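Long-range contacts in endo-beta-mannanase (Rhizomucor miehei, PDB 4QP0), which probably hydrolyses internal beta-1,4-mannosidic linkages at random in mannans, galactomannans and glucomannans: residues 109-114 against 175-180; 126-131 against 183-188; 217-222 against 237-242. All coordinates share one frame; numbering follows the deposited sequence.

Interaction 1: 109-114 against 175-180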
# COMPACT_ATOMS: atom_id res chain seq x y z
N ASN A 109 -7.18 6.12 0.91
CA ASN A 109 -6.80 6.25 -0.50
C ASN A 109 -6.81 7.72 -0.93
O ASN A 109 -7.70 8.47 -0.52
CB ASN A 109 -7.76 5.44 -1.37
CG ASN A 109 -7.28 5.30 -2.81
OD1 ASN A 109 -6.12 5.53 -3.11
ND2 ASN A 109 -8.19 4.92 -3.70
N ASN A 110 -5.82 8.11 -1.73
CA ASN A 110 -5.79 9.46 -2.31
C ASN A 110 -6.94 9.67 -3.31
O ASN A 110 -7.64 10.70 -3.27
CB ASN A 110 -4.44 9.73 -2.98
CG ASN A 110 -4.23 11.20 -3.33
OD1 ASN A 110 -4.21 12.07 -2.46
ND2 ASN A 110 -4.06 11.47 -4.62
N TRP A 111 -7.14 8.67 -4.18
CA TRP A 111 -8.12 8.70 -5.26
C TRP A 111 -9.52 8.33 -4.81
O TRP A 111 -9.74 7.93 -3.66
CB TRP A 111 -7.66 7.78 -6.41
CG TRP A 111 -6.18 7.91 -6.70
CD1 TRP A 111 -5.20 6.94 -6.53
CD2 TRP A 111 -5.46 9.11 -7.16
NE1 TRP A 111 -3.97 7.43 -6.86
CE2 TRP A 111 -4.05 8.72 -7.25
CE3 TRP A 111 -5.82 10.41 -7.50
CZ2 TRP A 111 -3.06 9.61 -7.66
CZ3 TRP A 111 -4.82 11.30 -7.92
CH2 TRP A 111 -3.47 10.90 -8.00
N GLU A 112 -10.49 8.47 -5.73
CA GLU A 112 -11.91 8.25 -5.42
C GLU A 112 -12.36 6.77 -5.46
O GLU A 112 -13.53 6.48 -5.26
CB GLU A 112 -12.80 9.12 -6.34
CG GLU A 112 -12.75 8.73 -7.82
CD GLU A 112 -13.67 9.57 -8.68
N ASP A 113 -11.44 5.85 -5.71
CA ASP A 113 -11.78 4.43 -5.66
C ASP A 113 -12.09 4.05 -4.22
O ASP A 113 -11.25 4.21 -3.32
CB ASP A 113 -10.66 3.56 -6.24
CG ASP A 113 -10.44 3.80 -7.71
OD1 ASP A 113 -10.03 4.93 -8.07
N TYR A 114 -13.31 3.56 -4.01
CA TYR A 114 -13.84 3.19 -2.70
C TYR A 114 -13.81 4.36 -1.71
O TYR A 114 -13.55 4.19 -0.51
CB TYR A 114 -13.15 1.93 -2.16
CG TYR A 114 -13.18 0.79 -3.16
CD1 TYR A 114 -14.30 -0.04 -3.27
CD2 TYR A 114 -12.11 0.55 -4.01
CE1 TYR A 114 -14.34 -1.07 -4.20
CE2 TYR A 114 -12.14 -0.48 -4.93
CZ TYR A 114 -13.25 -1.29 -5.02
OH TYR A 114 -13.29 -2.31 -5.94
N GLU A 175 -1.04 6.29 -2.19
CA GLU A 175 -0.54 7.30 -3.14
C GLU A 175 -0.91 8.77 -2.86
O GLU A 175 -1.36 9.46 -3.77
CB GLU A 175 -0.95 6.92 -4.57
CG GLU A 175 -0.51 5.53 -5.00
CD GLU A 175 -0.83 5.22 -6.45
OE1 GLU A 175 -1.80 5.79 -6.99
OE2 GLU A 175 -0.11 4.39 -7.04
N PRO A 176 -0.70 9.26 -1.62
CA PRO A 176 -1.06 10.65 -1.32
C PRO A 176 -0.34 11.65 -2.24
O PRO A 176 0.87 11.56 -2.42
CB PRO A 176 -0.58 10.84 0.12
CG PRO A 176 -0.51 9.47 0.69
CD PRO A 176 -0.09 8.60 -0.45
N ARG A 177 -1.11 12.57 -2.83
CA ARG A 177 -0.57 13.75 -3.51
C ARG A 177 -1.27 14.97 -2.92
O ARG A 177 -2.12 14.82 -2.04
CB ARG A 177 -0.79 13.70 -5.02
CG ARG A 177 -0.19 12.51 -5.74
CD ARG A 177 -0.25 12.69 -7.25
NE ARG A 177 0.14 11.48 -7.94
CZ ARG A 177 0.33 11.37 -9.25
NH1 ARG A 177 0.15 12.42 -10.05
NH2 ARG A 177 0.69 10.21 -9.78
N CYS A 178 -0.93 16.16 -3.38
CA CYS A 178 -1.72 17.34 -3.02
C CYS A 178 -3.03 17.34 -3.81
O CYS A 178 -4.06 17.80 -3.31
CB CYS A 178 -0.95 18.65 -3.25
SG CYS A 178 0.21 19.08 -1.93
N VAL A 179 -2.99 16.79 -5.03
CA VAL A 179 -4.14 16.73 -5.93
C VAL A 179 -4.74 15.31 -5.97
O VAL A 179 -4.00 14.31 -6.00
CB VAL A 179 -3.76 17.16 -7.37
CG1 VAL A 179 -4.99 17.28 -8.25
CG2 VAL A 179 -2.99 18.48 -7.35
N GLY A 180 -6.07 15.23 -5.97
CA GLY A 180 -6.80 13.95 -5.98
C GLY A 180 -7.32 13.55 -7.34
O GLY A 180 -6.68 13.79 -8.36
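The indole of W111 meets E175, R177 and G180 with its edge, while ND2 of its own neighbour N110 lies over one face, 3.3 Å above the ring plane and offset toward the rim. On the pyrrole edge, NE1 donates to E175 OE1 at 2.7 Å, almost straight (169°) and nearly in the ring plane; the carboxylate stands perpendicular to the ring (89°). Along the benzo edge, CZ3 comes within 3.1 Å of G180 O, and CH2 lies over one face of the R177 guanidinium, 3.7 Å from NE, with the planes 72° apart. N110 grips the other loop at two points: OD1 accepts R177 N from above its amide plane, and ND2 donates to V179 O, both at 3.2 Å. OD1 also takes a bond from H129, which probably fixes the flip of the amide, and R177 has a salt bridge with E220. E175 belongs to an Asn-Glu-Pro sequence, which in glycoside hydrolase family 5 carries the acid/base glutamate; its OE2 bonds to H256. The two loops follow the adjacent parallel barrel strands 102-106 and 167-171 and lead on to helices 116-124 and 192-209.

Interaction 2: 126-131 against 183-188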
# COMPACT_ATOMS: atom_id res chain seq x y z
N GLY A 126 -15.56 20.27 3.60
CA GLY A 126 -14.35 20.80 2.95
C GLY A 126 -14.54 20.94 1.46
O GLY A 126 -15.42 20.31 0.87
N THR A 127 -13.71 21.78 0.84
CA THR A 127 -13.78 22.02 -0.61
C THR A 127 -12.48 21.63 -1.34
O THR A 127 -12.47 21.43 -2.55
CB THR A 127 -14.17 23.48 -0.95
OG1 THR A 127 -13.65 24.37 0.04
CG2 THR A 127 -15.70 23.63 -1.00
N TYR A 128 -11.40 21.52 -0.58
CA TYR A 128 -10.10 21.20 -1.14
C TYR A 128 -9.62 19.83 -0.67
O TYR A 128 -9.75 19.49 0.51
CB TYR A 128 -9.06 22.25 -0.74
CG TYR A 128 -9.43 23.68 -1.09
CD1 TYR A 128 -9.20 24.19 -2.38
CD2 TYR A 128 -9.98 24.54 -0.13
CE1 TYR A 128 -9.53 25.50 -2.70
CE2 TYR A 128 -10.31 25.85 -0.44
CZ TYR A 128 -10.08 26.33 -1.72
OH TYR A 128 -10.41 27.64 -2.03
N HIS A 129 -9.08 19.05 -1.61
CA HIS A 129 -8.52 17.72 -1.35
C HIS A 129 -7.62 17.70 -0.15
O HIS A 129 -7.79 16.89 0.76
CB HIS A 129 -7.76 17.24 -2.57
CG HIS A 129 -7.11 15.88 -2.40
ND1 HIS A 129 -7.75 14.73 -2.70
CD2 HIS A 129 -5.84 15.52 -1.95
CE1 HIS A 129 -6.93 13.70 -2.45
NE2 HIS A 129 -5.76 14.18 -1.99
N ASP A 130 -6.67 18.62 -0.14
CA ASP A 130 -5.68 18.71 0.92
C ASP A 130 -6.23 19.26 2.24
O ASP A 130 -5.47 19.46 3.19
CB ASP A 130 -4.49 19.55 0.46
CG ASP A 130 -4.87 21.00 0.22
OD1 ASP A 130 -4.40 21.87 0.99
OD2 ASP A 130 -5.65 21.27 -0.72
N ASP A 131 -7.54 19.52 2.30
CA ASP A 131 -8.21 19.83 3.57
C ASP A 131 -8.00 18.68 4.54
O ASP A 131 -7.86 18.89 5.76
CB ASP A 131 -9.72 20.06 3.39
CG ASP A 131 -10.06 21.49 2.98
OD1 ASP A 131 -9.27 22.41 3.28
OD2 ASP A 131 -11.14 21.69 2.39
N ASP A 183 -12.70 15.54 -8.26
CA ASP A 183 -13.92 16.04 -7.62
C ASP A 183 -13.63 17.17 -6.63
O ASP A 183 -14.48 18.03 -6.37
CB ASP A 183 -14.70 14.90 -6.93
CG ASP A 183 -15.14 13.81 -7.91
OD1 ASP A 183 -14.27 13.19 -8.57
OD2 ASP A 183 -16.36 13.55 -8.00
N PHE A 184 -12.41 17.16 -6.07
CA PHE A 184 -11.96 18.21 -5.16
C PHE A 184 -10.54 18.65 -5.51
O PHE A 184 -9.65 17.81 -5.63
CB PHE A 184 -12.04 17.73 -3.70
CG PHE A 184 -13.44 17.59 -3.19
CD1 PHE A 184 -14.03 18.63 -2.47
CD2 PHE A 184 -14.18 16.44 -3.44
CE1 PHE A 184 -15.33 18.52 -2.00
CE2 PHE A 184 -15.49 16.33 -2.97
CZ PHE A 184 -16.05 17.37 -2.25
N PRO A 185 -10.33 19.97 -5.68
CA PRO A 185 -9.05 20.53 -6.10
C PRO A 185 -8.07 20.76 -4.94
O PRO A 185 -8.45 20.58 -3.78
CB PRO A 185 -9.45 21.87 -6.73
CG PRO A 185 -10.68 22.28 -5.99
CD PRO A 185 -11.37 21.01 -5.55
N ALA A 186 -6.85 21.17 -5.26
CA ALA A 186 -5.80 21.41 -4.26
C ALA A 186 -5.64 22.89 -3.95
O ALA A 186 -5.73 23.73 -4.84
CB ALA A 186 -4.48 20.83 -4.73
N SER A 187 -5.39 23.21 -2.68
CA SER A 187 -5.14 24.59 -2.24
C SER A 187 -3.75 25.04 -2.63
O SER A 187 -2.87 24.22 -2.89
CB SER A 187 -5.23 24.70 -0.71
OG SER A 187 -6.55 24.54 -0.26
N SER A 188 -3.56 26.36 -2.65
CA SER A 188 -2.22 26.93 -2.68
C SER A 188 -1.50 26.59 -1.38
O SER A 188 -0.27 26.57 -1.34
CB SER A 188 -2.28 28.45 -2.88
OG SER A 188 -2.70 29.12 -1.70
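S187 sets its hydroxyl over one face of the Y128 ring, OG standing 3.1 Å above the plane and offset toward the rim near CG. The same oxygen gives a weak bond to D130 OD2, so the one hydroxyl faces both ring and carboxylate. D130 OD2 has a firmer partner in S187 N, which approaches from above the carboxylate plane at 2.8 Å and nearly straight (170°). Chi1 of 66° puts D130 CG between its backbone N and carbonyl carbon. Beside this, H129 N donates to P185 O at 2.7 Å, and Y128 CA makes a CA-H...O contact of 3.2 Å with that carbonyl, which also lies at the edge of the tyrosine ring. Y128 CD1 touches P185 CG at 4.3 Å. F184 turns its CD1 edge to T127 O, 3.2 Å away, and CE1 also lies 3.4 Å from G126 O. Its ring also packs on D118, V121 and K122 of helix 116-124, while the H129 imidazole leads away to bond N110 and D118. D131 OD2 accepts Y128 N, which helps hold the turn that presents the tyrosine. Two backbone N-H groups, of H129 and S187, thus join the loops in opposite directions, and the bonds from S187 probably help stabilise D130 as a carboxylate, while the rings meet chiefly oxygens, Y128 by face and edge, F184 by its edge.

Interaction 3: 217-222 against 237-242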
# COMPACT_ATOMS: atom_id res chain seq x y z
N VAL A 217 3.96 4.79 4.56
CA VAL A 217 2.95 5.69 3.99
C VAL A 217 2.10 4.97 2.96
O VAL A 217 0.87 5.00 3.05
CB VAL A 217 3.57 6.97 3.39
CG1 VAL A 217 2.50 7.83 2.73
CG2 VAL A 217 4.29 7.74 4.48
N GLY A 218 2.76 4.32 2.00
CA GLY A 218 2.08 3.69 0.86
C GLY A 218 2.06 4.61 -0.35
O GLY A 218 1.20 4.46 -1.23
N ASP A 219 2.99 5.56 -0.40
CA ASP A 219 3.07 6.54 -1.49
C ASP A 219 3.76 5.98 -2.72
O ASP A 219 4.32 4.88 -2.67
CB ASP A 219 3.76 7.84 -1.04
CG ASP A 219 5.25 7.65 -0.70
OD1 ASP A 219 5.58 6.81 0.19
OD2 ASP A 219 6.09 8.37 -1.29
N GLU A 220 3.75 6.75 -3.80
CA GLU A 220 4.38 6.36 -5.06
C GLU A 220 5.90 6.50 -5.01
O GLU A 220 6.61 5.95 -5.87
CB GLU A 220 3.80 7.15 -6.23
CG GLU A 220 2.40 6.72 -6.62
CD GLU A 220 1.55 7.85 -7.16
OE1 GLU A 220 1.34 8.87 -6.44
OE2 GLU A 220 1.08 7.72 -8.31
N GLY A 221 6.39 7.24 -4.02
CA GLY A 221 7.82 7.40 -3.79
C GLY A 221 8.40 8.64 -4.42
O GLY A 221 9.60 8.72 -4.68
N PHE A 222 7.54 9.63 -4.65
CA PHE A 222 7.96 10.89 -5.28
C PHE A 222 8.90 11.68 -4.39
O PHE A 222 8.63 11.87 -3.21
CB PHE A 222 6.74 11.72 -5.71
CG PHE A 222 5.86 11.05 -6.74
CD1 PHE A 222 6.36 10.02 -7.57
CD2 PHE A 222 4.53 11.43 -6.91
CE1 PHE A 222 5.55 9.40 -8.51
CE2 PHE A 222 3.72 10.82 -7.86
CZ PHE A 222 4.23 9.81 -8.66
N SER A 237 4.53 17.02 -6.96
CA SER A 237 3.37 16.33 -6.39
C SER A 237 2.97 16.82 -4.99
O SER A 237 1.83 16.61 -4.54
CB SER A 237 3.64 14.83 -6.33
OG SER A 237 4.75 14.57 -5.48
N GLY A 238 3.91 17.47 -4.31
CA GLY A 238 3.72 17.88 -2.92
C GLY A 238 4.19 16.83 -1.93
O GLY A 238 3.87 16.90 -0.75
N MET A 239 4.94 15.84 -2.42
CA MET A 239 5.45 14.74 -1.60
C MET A 239 6.97 14.77 -1.52
O MET A 239 7.63 15.27 -2.42
CB MET A 239 4.99 13.39 -2.16
CG MET A 239 3.50 13.18 -2.13
SD MET A 239 2.80 13.15 -0.47
CE MET A 239 3.33 11.54 0.10
N ASP A 240 7.51 14.19 -0.46
CA ASP A 240 8.93 14.30 -0.18
C ASP A 240 9.40 12.99 0.41
O ASP A 240 9.49 12.86 1.63
CB ASP A 240 9.17 15.45 0.81
CG ASP A 240 10.64 15.82 0.97
OD1 ASP A 240 11.53 14.97 0.74
OD2 ASP A 240 10.90 16.98 1.36
N PHE A 241 9.71 12.03 -0.46
CA PHE A 241 10.16 10.71 -0.03
C PHE A 241 11.27 10.80 1.01
O PHE A 241 11.22 10.08 2.00
CB PHE A 241 10.65 9.89 -1.23
CG PHE A 241 11.03 8.47 -0.90
CD1 PHE A 241 10.08 7.46 -0.86
CD2 PHE A 241 12.36 8.13 -0.66
CE1 PHE A 241 10.43 6.15 -0.57
CE2 PHE A 241 12.73 6.81 -0.38
CZ PHE A 241 11.76 5.82 -0.33
N ASP A 242 12.24 11.67 0.78
CA ASP A 242 13.34 11.87 1.73
C ASP A 242 12.86 12.27 3.13
O ASP A 242 13.28 11.68 4.13
CB ASP A 242 14.35 12.91 1.20
CG ASP A 242 15.10 12.42 -0.04
OD1 ASP A 242 15.44 11.22 -0.11
OD2 ASP A 242 15.34 13.25 -0.94
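F222 and F241 are joined by the one hydrogen bond between the segments, F241 N to F222 O at 3.0 Å with an N-H...O angle of 148°. F241 opens helix 241-245, so F222 O engages an N-H that the helix itself cannot use. Around this bond the packing is by side-chain flanks: F222 CB lies 4.3 Å from M239 CB, and S237 OG sits at the edge of the F222 ring, 3.5 Å from CD2. M239 is bent at chi2 (-63°) and chi3 (-75°), which brings CE to 3.9 Å from D219 CB. F241 CD1 approaches G221 CA at 3.7 Å, the closest point between the backbone of this turn and the phenylalanine ring. In the next shell, D219 OD2 accepts G221 N weakly, bracing the bend that glycine makes with its positive phi, and S237 OG accepts M239 N, also weakly. E220 CB lies over one face of the F222 ring. D240 is the N-cap: OD1 bonds A243 N, and OD2 is held by N224. F241 meets H278 edge-to-face and packs on A281, both in helix 270-284, while M239 packs on T195 of helix 192-209 and I244 of helix 241-245. The contact is thus buried where the loop leaving strand 214-216 meets the start of helix 241-245, between helices 192-209 and 270-284.

Along the chain, 109-114 and 126-131 flank helix 116-124, and their partners 175-180 and 183-188 follow strand 167-171. The order makes interactions 1 and 2 cross: interaction 1 closes a loop of 60 intervening residues and interaction 2 one of 51, each holding helix 136-151. Both therefore tie the region after strand 102-106 to the long loop before helix 192-209, and their centres lie 11 Å apart. Interaction 3 comes later, in series, closing 14 residues of loop after strand 214-216. It joins interaction 1 through the 175-180 loop, where C178 N lies 3.0 Å from S237 O, probably hydrogen-bonded; interactions 2 and 3 do not touch.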